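Local structure of VAPBC49 (Mycobacterium tuberculosis, 5AF3) at residues V28-R31 with A32-A35; A78-L81 with N82-R86; I156-H159 with Y160-I164. The protein is possibly the antitoxin of a type II toxin-antitoxin system, with VapC45 as its cognate toxin, and carries a putative helix-turn-helix DNA-binding domain. One frame throughout, in Å; residues are numbered along the deposited sequence.

Contact 1: residues V28-R31 with A32-A35; sequences VVPR and ATLA
Val29 and Leu34 meet at an oblique angle, the CG1 methyl of Val29 pressing into the fork of the leucine. CG1 lies 3.5 Å from Leu34 CG, and both leucine methyls stand close by. With CG1 between the backbone N and the carbonyl carbon (chi1 58°), the other branch of Val29, CG2, lies against Thr33, 3.8 Å from the CG2 methyl of that residue. A branched valine thus serves two neighbours of the first helical turn at once. Pro30 occupies the N-cap, where the missing N-H costs the helix no i to i-4 backbone bond. Its ring lies beside Thr33, the two side chains pointing the same way, with CB 3.7 Å from Thr33 OG1. Pro30 O accepts from Leu34 N at 3.2 Å, and a weak, bent bond from Thr33 N adds to it. Ala35 N then bonds to Arg31 O at 3.0 Å. The segment belongs to the putative helix-turn-helix domain: a Schellman motif with Val28 as its C-prime residue ends helix 20-27, and helix 31-38 starts after only Val29 and Pro30. Leu34 packs on Ala23 of helix 20-27 and Ala78 of helix 72-86, while Val29 rests on Asn82 and Arg85 of the latter.

Contact 2: residues A78-L81 with N82-R86; sequences AYVL and NAFRR
The last two turns of helix 72-86, a helix within the putative helix-turn-helix domain, largely buried here, hold this contact, in which Val80 and Phe84 lie side by side one turn apart. Val80 CG1 approaches the ring off-centre in a CH-pi contact, 4.0 Å from the centroid and 30° from the ring normal, and Val80 O lies over a face of the same ring. Leu81 CD2 comes in obliquely, 4.0 Å from Phe84 CD2. Apolar residues suit this side, since Val80 packs on Leu161 and Phe84 on Val157 of helix 155-161. Phe84 N bonds to Val80 O at 2.9 Å. The helix lies between the turn at 28-31 and helix 155-161, and Asn82, Arg85 and Arg86 bring polar groups to its last turns. Arg85, bent at chi3 (75°), curls back so that NE and NH2 grip Asn82 OD1 side-on in the guanidinium plane, with NE at 2.8 Å nearly along the C=O axis and NH2 at 3.1 Å on a lone pair. The amide's other end, Asn82 ND2, donates to Val28 O, so asparagine can satisfy both partners. A water donates to Tyr79 O at 2.8 Å and accepts from Arg86 NH1 at 3.1 Å.

Contact 3: residues I156-H159 with Y160-I164; sequences IVEH and YLQQI
With CG of His159 anti to its own nitrogen (chi1 167°) and CG of Tyr160 anti to its carbonyl carbon (chi1 -63°), two successive side chains of helix 155-161 swing into an edge-to-face, T-shaped aromatic pair. The imidazole edge points at the phenol face: the planes stand at 67°, the centroids are 4.6 Å apart, and His159 CD2 lies above the rim of the ring, 3.5 Å from Tyr160 CZ. Both rings combine an apolar surface with a polar end, which suits a subunit boundary, for His159 NE2 and Tyr160 OH each hydrogen-bond a carboxylate oxygen of Asp237 of the second subunit. That shared carboxylate probably holds the two rings in their relative rotation. Farther round the helix, Val157 and Leu161 run alongside each other, CG1 of the valine 4.0 Å from CD1 of the leucine, their aliphatic chains fitting the protein interior. A type I turn runs from Leu161 to Ile164. Here Gln163, folded at chi2, sends its amide back, and NE2 donates to His159 O at 2.9 Å in a nearly straight bond; a long amide side chain thereby bonds a main-chain carbonyl, while its OE1 accepts from Arg176. In the plane of the phenol, at its edge, the buried Ile156 O has no hydrogen-bonding partner and sits 3.1 Å from Tyr160 CD2.

Contacts 2 and 3 are buried, whereas contact 1 lies partly at the surface, with Pro30, Arg31 and Ala32 exposed. Helix 72-86 is the common element: it meets the turn of contact 1 through Pro30 CD and Arg85 NH2, which pack 3.5 Å apart, and helix 155-161 through Tyr79 OH and Tyr160 O, 2.7 Å apart. Contacts 1 and 3 do not touch, their nearest atoms being about 8 Å apart. The chemistry follows position: contact 1 starts a helix with backbone bonds and branched aliphatic side chains, contact 2 pairs an apolar side with an arginine-rich end, and contact 3 brings aromatic rings to the second subunit. Arg86 of contact 2 also makes a cation-pi interaction with Tyr160.

Contact 1: residues V28-R31 with A32-A35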
loop_
_atom_site.group_PDB
_atom_site.type_symbol
_atom_site.label_atom_id
_atom_site.label_comp_id
_atom_site.label_asym_id
_atom_site.label_seq_id
_atom_site.Cartn_x
_atom_site.Cartn_y
_atom_site.Cartn_z
ATOM N N VAL A 28 2.193 7.650 -1.520
ATOM C CA VAL A 28 3.045 6.574 -0.945
ATOM C C VAL A 28 4.529 6.983 -1.041
ATOM O O VAL A 28 5.343 6.377 -1.773
ATOM C CB VAL A 28 2.800 5.179 -1.586
ATOM C CG1 VAL A 28 3.442 4.076 -0.728
ATOM C CG2 VAL A 28 1.310 4.905 -1.760
ATOM N N VAL A 29 4.840 8.050 -0.323
ATOM C CA VAL A 29 6.164 8.657 -0.289
ATOM C C VAL A 29 6.325 9.146 1.133
ATOM O O VAL A 29 5.346 9.622 1.730
ATOM C CB VAL A 29 6.325 9.839 -1.295
ATOM C CG1 VAL A 29 5.309 10.921 -1.026
ATOM C CG2 VAL A 29 7.764 10.443 -1.242
ATOM N N PRO A 30 7.538 9.006 1.714
ATOM C CA PRO A 30 7.739 9.493 3.069
ATOM C C PRO A 30 7.460 10.965 3.217
ATOM O O PRO A 30 7.850 11.781 2.352
ATOM C CB PRO A 30 9.219 9.135 3.368
ATOM C CG PRO A 30 9.481 7.977 2.500
ATOM C CD PRO A 30 8.745 8.336 1.200
ATOM N N ARG A 31 6.740 11.326 4.284
ATOM C CA ARG A 31 6.511 12.718 4.543
ATOM C C ARG A 31 7.807 13.571 4.582
ATOM O O ARG A 31 7.801 14.730 4.154
ATOM C CB ARG A 31 5.708 12.912 5.824
ATOM C CG ARG A 31 5.242 14.339 6.007
ATOM C CD ARG A 31 5.325 14.732 7.481
ATOM N NE ARG A 31 5.434 16.186 7.621
ATOM C CZ ARG A 31 4.401 17.008 7.756
ATOM N NH1 ARG A 31 3.157 16.526 7.796
ATOM N NH2 ARG A 31 4.613 18.314 7.858
ATOM N N ALA A 32 8.898 13.021 5.110
ATOM C CA ALA A 32 10.120 13.822 5.211
ATOM C C ALA A 32 10.659 14.135 3.817
ATOM O O ALA A 32 11.225 15.215 3.581
ATOM C CB ALA A 32 11.199 13.097 6.098
ATOM N N THR A 33 10.469 13.188 2.895
ATOM C CA THR A 33 10.889 13.365 1.513
ATOM C C THR A 33 10.115 14.526 0.884
ATOM O O THR A 33 10.688 15.408 0.244
ATOM C CB THR A 33 10.735 12.028 0.748
ATOM O OG1 THR A 33 11.616 11.068 1.348
ATOM C CG2 THR A 33 11.087 12.153 -0.708
ATOM N N LEU A 34 8.798 14.523 1.074
ATOM C CA LEU A 34 7.955 15.591 0.564
ATOM C C LEU A 34 8.332 16.949 1.137
ATOM O O LEU A 34 8.337 17.948 0.411
ATOM C CB LEU A 34 6.475 15.306 0.891
ATOM C CG LEU A 34 5.798 14.224 0.059
ATOM C CD1 LEU A 34 4.363 14.157 0.518
ATOM C CD2 LEU A 34 5.833 14.529 -1.446
ATOM N N ALA A 35 8.666 16.967 2.420
ATOM C CA ALA A 35 9.068 18.188 3.085
ATOM C C ALA A 35 10.311 18.731 2.389
ATOM O O ALA A 35 10.370 19.926 2.102
ATOM C CB ALA A 35 9.326 17.938 4.554
#

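Contact 2: residues A78-L81 with N82-R86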
loop_
_atom_site.group_PDB
_atom_site.type_symbol
_atom_site.label_atom_id
_atom_site.label_comp_id
_atom_site.label_asym_id
_atom_site.label_seq_id
_atom_site.Cartn_x
_atom_site.Cartn_y
_atom_site.Cartn_z
ATOM N N ALA A 78 4.866 16.235 -7.349
ATOM C CA ALA A 78 5.335 15.268 -6.326
ATOM C C ALA A 78 5.095 13.821 -6.774
ATOM O O ALA A 78 5.933 12.945 -6.544
ATOM C CB ALA A 78 4.679 15.541 -4.948
ATOM N N TYR A 79 3.960 13.578 -7.422
ATOM C CA TYR A 79 3.607 12.272 -7.915
ATOM C C TYR A 79 4.630 11.800 -8.955
ATOM O O TYR A 79 5.133 10.662 -8.878
ATOM C CB TYR A 79 2.201 12.257 -8.498
ATOM C CG TYR A 79 1.859 10.990 -9.246
ATOM C CD1 TYR A 79 1.438 9.835 -8.568
ATOM C CD2 TYR A 79 1.924 10.958 -10.638
ATOM C CE1 TYR A 79 1.110 8.694 -9.270
ATOM C CE2 TYR A 79 1.587 9.846 -11.331
ATOM C CZ TYR A 79 1.211 8.705 -10.655
ATOM O OH TYR A 79 0.886 7.602 -11.407
ATOM N N VAL A 80 4.973 12.689 -9.881
ATOM C CA VAL A 80 5.941 12.350 -10.941
ATOM C C VAL A 80 7.346 12.127 -10.372
ATOM O O VAL A 80 7.980 11.138 -10.702
ATOM C CB VAL A 80 5.938 13.391 -12.041
ATOM C CG1 VAL A 80 7.098 13.153 -13.052
ATOM C CG2 VAL A 80 4.564 13.324 -12.812
ATOM N N LEU A 81 7.805 13.026 -9.519
ATOM C CA LEU A 81 9.081 12.862 -8.824
ATOM C C LEU A 81 9.135 11.568 -8.008
ATOM O O LEU A 81 10.175 10.942 -7.905
ATOM C CB LEU A 81 9.335 14.030 -7.907
ATOM C CG LEU A 81 9.677 15.372 -8.562
ATOM C CD1 LEU A 81 9.841 16.394 -7.476
ATOM C CD2 LEU A 81 10.991 15.195 -9.397
ATOM N N ASN A 82 8.017 11.175 -7.414
ATOM C CA ASN A 82 7.984 9.884 -6.719
ATOM C C ASN A 82 8.123 8.694 -7.651
ATOM O O ASN A 82 8.705 7.647 -7.266
ATOM C CB ASN A 82 6.729 9.751 -5.864
ATOM C CG ASN A 82 6.864 8.633 -4.822
ATOM O OD1 ASN A 82 7.947 8.408 -4.272
ATOM N ND2 ASN A 82 5.775 7.913 -4.581
ATOM N N ALA A 83 7.598 8.832 -8.862
ATOM C CA ALA A 83 7.714 7.812 -9.873
ATOM C C ALA A 83 9.184 7.734 -10.271
ATOM O O ALA A 83 9.700 6.623 -10.498
ATOM C CB ALA A 83 6.861 8.131 -11.100
ATOM N N PHE A 84 9.845 8.900 -10.347
ATOM C CA PHE A 84 11.296 8.927 -10.622
ATOM C C PHE A 84 12.060 8.195 -9.486
ATOM O O PHE A 84 12.940 7.347 -9.752
ATOM C CB PHE A 84 11.845 10.370 -10.775
ATOM C CG PHE A 84 11.354 11.099 -12.000
ATOM C CD1 PHE A 84 10.543 10.490 -12.963
ATOM C CD2 PHE A 84 11.732 12.442 -12.186
ATOM C CE1 PHE A 84 10.096 11.226 -14.072
ATOM C CE2 PHE A 84 11.293 13.168 -13.292
ATOM C CZ PHE A 84 10.478 12.571 -14.215
ATOM N N ARG A 85 11.683 8.477 -8.252
ATOM C CA ARG A 85 12.331 7.917 -7.060
ATOM C C ARG A 85 12.167 6.403 -7.041
ATOM O O ARG A 85 13.132 5.681 -6.832
ATOM C CB ARG A 85 11.716 8.499 -5.797
ATOM C CG ARG A 85 12.394 8.052 -4.493
ATOM C CD ARG A 85 11.735 8.694 -3.293
ATOM N NE ARG A 85 10.467 8.045 -3.027
ATOM C CZ ARG A 85 10.233 7.214 -2.014
ATOM N NH1 ARG A 85 11.177 6.941 -1.116
ATOM N NH2 ARG A 85 9.026 6.695 -1.888
ATOM N N ARG A 86 10.943 5.932 -7.282
ATOM C CA ARG A 86 10.644 4.499 -7.404
ATOM C C ARG A 86 11.510 3.796 -8.438
ATOM O O ARG A 86 11.899 2.632 -8.248
ATOM C CB ARG A 86 9.168 4.316 -7.787
ATOM C CG ARG A 86 8.631 2.900 -7.671
ATOM C CD ARG A 86 7.114 2.899 -7.982
ATOM N NE ARG A 86 6.332 3.644 -7.005
ATOM C CZ ARG A 86 5.641 4.774 -7.241
ATOM N NH1 ARG A 86 5.635 5.375 -8.426
ATOM N NH2 ARG A 86 4.958 5.331 -6.259
HETATM O O HOH W 1 4.405 8.171 -7.758
#

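Contact 3: residues I156-H159 with Y160-I164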
loop_
_atom_site.group_PDB
_atom_site.type_symbol
_atom_site.label_atom_id
_atom_site.label_comp_id
_atom_site.label_asym_id
_atom_site.label_seq_id
_atom_site.Cartn_x
_atom_site.Cartn_y
_atom_site.Cartn_z
ATOM N N ILE A 156 8.837 1.422 -16.285
ATOM C CA ILE A 156 8.535 1.559 -14.860
ATOM C C ILE A 156 8.170 3.019 -14.516
ATOM O O ILE A 156 7.373 3.268 -13.621
ATOM C CB ILE A 156 9.700 1.037 -13.940
ATOM C CG1 ILE A 156 9.244 0.966 -12.463
ATOM C CG2 ILE A 156 11.005 1.912 -14.034
ATOM C CD1 ILE A 156 10.364 0.434 -11.492
ATOM N N VAL A 157 8.735 3.971 -15.260
ATOM C CA VAL A 157 8.368 5.408 -15.147
ATOM C C VAL A 157 7.071 5.682 -15.949
ATOM O O VAL A 157 6.132 6.325 -15.413
ATOM C CB VAL A 157 9.525 6.336 -15.647
ATOM C CG1 VAL A 157 9.118 7.845 -15.531
ATOM C CG2 VAL A 157 10.780 6.109 -14.818
ATOM N N GLU A 158 7.038 5.239 -17.206
ATOM C CA GLU A 158 5.843 5.430 -18.074
ATOM C C GLU A 158 4.557 4.980 -17.403
ATOM O O GLU A 158 3.539 5.690 -17.466
ATOM C CB GLU A 158 5.965 4.660 -19.377
ATOM C CG GLU A 158 6.722 5.358 -20.434
ATOM C CD GLU A 158 6.555 4.682 -21.786
ATOM O OE1 GLU A 158 6.170 3.482 -21.847
ATOM O OE2 GLU A 158 6.833 5.361 -22.787
ATOM N N HIS A 159 4.589 3.810 -16.767
ATOM C CA HIS A 159 3.398 3.299 -16.020
ATOM C C HIS A 159 2.773 4.363 -15.107
ATOM O O HIS A 159 1.533 4.522 -15.065
ATOM C CB HIS A 159 3.772 2.024 -15.239
ATOM C CG HIS A 159 2.758 1.576 -14.219
ATOM N ND1 HIS A 159 1.467 1.214 -14.548
ATOM C CD2 HIS A 159 2.860 1.422 -12.876
ATOM C CE1 HIS A 159 0.822 0.844 -13.455
ATOM N NE2 HIS A 159 1.645 0.958 -12.427
ATOM N N TYR A 160 3.593 5.107 -14.380
ATOM C CA TYR A 160 3.034 6.175 -13.565
ATOM C C TYR A 160 2.594 7.424 -14.347
ATOM O O TYR A 160 1.586 8.043 -14.000
ATOM C CB TYR A 160 3.974 6.531 -12.422
ATOM C CG TYR A 160 4.109 5.307 -11.542
ATOM C CD1 TYR A 160 3.134 5.015 -10.599
ATOM C CD2 TYR A 160 5.159 4.400 -11.727
ATOM C CE1 TYR A 160 3.205 3.838 -9.840
ATOM C CE2 TYR A 160 5.246 3.220 -10.979
ATOM C CZ TYR A 160 4.269 2.950 -10.039
ATOM O OH TYR A 160 4.319 1.794 -9.277
ATOM N N LEU A 161 3.399 7.833 -15.330
ATOM C CA LEU A 161 3.067 8.987 -16.164
ATOM C C LEU A 161 1.723 8.838 -16.848
ATOM O O LEU A 161 1.034 9.820 -16.995
ATOM C CB LEU A 161 4.144 9.202 -17.246
ATOM C CG LEU A 161 5.550 9.466 -16.688
ATOM C CD1 LEU A 161 6.513 9.930 -17.803
ATOM C CD2 LEU A 161 5.593 10.456 -15.554
ATOM N N GLN A 162 1.401 7.611 -17.268
ATOM C CA GLN A 162 0.158 7.225 -17.953
ATOM C C GLN A 162 -1.099 7.414 -17.105
ATOM O O GLN A 162 -2.215 7.427 -17.648
ATOM C CB GLN A 162 0.241 5.750 -18.397
ATOM C CG GLN A 162 1.004 5.562 -19.687
ATOM C CD GLN A 162 1.484 4.121 -19.933
ATOM O OE1 GLN A 162 1.361 3.230 -19.074
ATOM N NE2 GLN A 162 2.029 3.892 -21.131
ATOM N N GLN A 163 -0.933 7.533 -15.796
ATOM C CA GLN A 163 -2.080 7.690 -14.868
ATOM C C GLN A 163 -2.658 9.114 -14.823
ATOM O O GLN A 163 -3.692 9.347 -14.187
ATOM C CB GLN A 163 -1.711 7.271 -13.439
ATOM C CG GLN A 163 -1.084 5.856 -13.290
ATOM C CD GLN A 163 -1.904 4.811 -13.989
ATOM O OE1 GLN A 163 -3.125 4.806 -13.886
ATOM N NE2 GLN A 163 -1.249 3.925 -14.714
ATOM N N ILE A 164 -1.957 10.073 -15.439
ATOM C CA ILE A 164 -2.289 11.471 -15.285
ATOM C C ILE A 164 -3.199 11.881 -16.434
ATOM O O ILE A 164 -2.956 11.499 -17.576
ATOM C CB ILE A 164 -1.002 12.358 -15.264
ATOM C CG1 ILE A 164 -0.055 11.891 -14.138
ATOM C CG2 ILE A 164 -1.350 13.847 -15.028
ATOM C CD1 ILE A 164 1.264 12.636 -14.099
#